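Local coordinates for putative ABC transporter, periplasmic binding protein, amino acid (Neisseria gonorrhoeae, PDB 2YJP), which binds L-cysteine, probably as the periplasmic solute receptor of an amino-acid ABC transporter, at residues G256-A259 against A260-K263. The protein carries 1 engineered substitution. Residues are numbered along the deposited sequence; the frame is centred on the assembly and turned at random.
Sequences GEIA and AMKK
Two successive turns near the C-terminal end of helix 248-264 meet here, where the branches of buried Ile-258 reach Met-261 and Lys-262 one turn on. Four i to i+4 backbone bonds join the turns: the amides of Ala-260, Met-261, Lys-262 and Lys-263 donate to the carbonyls of Gly-256, Glu-257, Ile-258 and Ala-259. The straightest runs from Lys-262 N to Ile-258 O (3.0 Å, N-H...O angle 160°); the last, Lys-263 N to Ala-259 O, lengthens to 3.2 Å.

Beta-branched Ile-258 reaches two ways. Its CG2, turned opposite the backbone N (chi1 -65° places CG1 beside that N), meets Lys-262 CE at 3.6 Å, while CD1 lies 4.5 Å from Met-261 SD in a loose apolar contact. The unbranched Met-261 chain sets CG beside the carbonyl oxygen that its own amide binds, 3.3 Å from Glu-257 O, and continues to Asp-87 and Leu-88 of helix 80-93. Lys-262 stays extended beyond CG (chi2 175°), its CG and CD running beside Ile-258 O, and its NZ reaches the carbonyl oxygens of Pro-140 and Glu-291. The single methyl of Ala-259 and the charged end of Lys-263 suit a partly exposed and an exposed position. Lys-262 thus serves twice, its CE resting against a buried isoleucine and its ammonium group joining this helix to the carbonyls of both Pro-140 and Glu-291.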
loop_
_atom_site.group_PDB
_atom_site.type_symbol
_atom_site.label_atom_id
_atom_site.label_comp_id
_atom_site.label_asym_id
_atom_site.label_seq_id
_atom_site.Cartn_x
_atom_site.Cartn_y
_atom_site.Cartn_z
ATOM N N GLY A 256 -20.017 -0.248 -2.629
ATOM C CA GLY A 256 -21.045 0.219 -1.730
ATOM C C GLY A 256 -20.501 0.348 -0.306
ATOM O O GLY A 256 -20.784 1.306 0.405
ATOM N N GLU A 257 -19.703 -0.625 0.096
ATOM C CA GLU A 257 -19.018 -0.553 1.394
ATOM C C GLU A 257 -18.053 0.609 1.553
ATOM O O GLU A 257 -18.087 1.253 2.593
ATOM C CB GLU A 257 -18.262 -1.826 1.654
ATOM C CG GLU A 257 -19.136 -2.991 1.952
ATOM C CD GLU A 257 -19.724 -2.878 3.328
ATOM O OE1 GLU A 257 -18.921 -2.637 4.271
ATOM O OE2 GLU A 257 -20.975 -2.994 3.471
ATOM N N ILE A 258 -17.202 0.858 0.550
ATOM C CA ILE A 258 -16.286 1.989 0.594
ATOM C C ILE A 258 -17.041 3.309 0.690
ATOM O O ILE A 258 -16.670 4.170 1.483
ATOM C CB ILE A 258 -15.307 2.024 -0.606
ATOM C CG1 ILE A 258 -14.365 0.808 -0.557
ATOM C CG2 ILE A 258 -14.486 3.347 -0.640
ATOM C CD1 ILE A 258 -13.510 0.650 0.749
ATOM N N ALA A 259 -18.102 3.435 -0.113
ATOM C CA ALA A 259 -18.879 4.666 -0.242
ATOM C C ALA A 259 -19.491 4.929 1.109
ATOM O O ALA A 259 -19.496 6.078 1.590
ATOM C CB ALA A 259 -19.998 4.526 -1.328
ATOM N N ALA A 260 -20.019 3.852 1.713
ATOM C CA ALA A 260 -20.721 3.979 3.005
ATOM C C ALA A 260 -19.722 4.361 4.096
ATOM O O ALA A 260 -20.068 5.147 4.983
ATOM C CB ALA A 260 -21.497 2.711 3.393
ATOM N N MET A 261 -18.503 3.847 3.992
ATOM C CA MET A 261 -17.457 4.151 4.990
ATOM C C MET A 261 -16.944 5.579 4.959
ATOM O O MET A 261 -16.574 6.122 6.015
ATOM C CB MET A 261 -16.282 3.198 4.892
ATOM C CG MET A 261 -16.566 1.846 5.453
ATOM S SD MET A 261 -15.223 0.774 4.906
ATOM C CE MET A 261 -15.244 -0.485 6.094
ATOM N N LYS A 262 -16.907 6.150 3.750
ATOM C CA LYS A 262 -16.679 7.592 3.542
ATOM C C LYS A 262 -17.780 8.432 4.188
ATOM O O LYS A 262 -17.508 9.438 4.811
ATOM C CB LYS A 262 -16.548 7.903 2.047
ATOM C CG LYS A 262 -15.284 7.298 1.414
ATOM C CD LYS A 262 -15.261 7.535 -0.082
ATOM C CE LYS A 262 -13.978 6.953 -0.710
ATOM N NZ LYS A 262 -14.065 7.075 -2.235
ATOM N N LYS A 263 -19.021 8.003 4.067
ATOM C CA LYS A 263 -20.148 8.821 4.509
ATOM C C LYS A 263 -20.355 8.753 6.009
ATOM O O LYS A 263 -20.670 9.757 6.621
ATOM C CB LYS A 263 -21.450 8.422 3.787
ATOM C CG LYS A 263 -21.729 9.193 2.466
ATOM C CD LYS A 263 -22.959 8.613 1.702
ATOM C CE LYS A 263 -23.861 9.717 1.128
ATOM N NZ LYS A 263 -25.330 9.363 0.942
#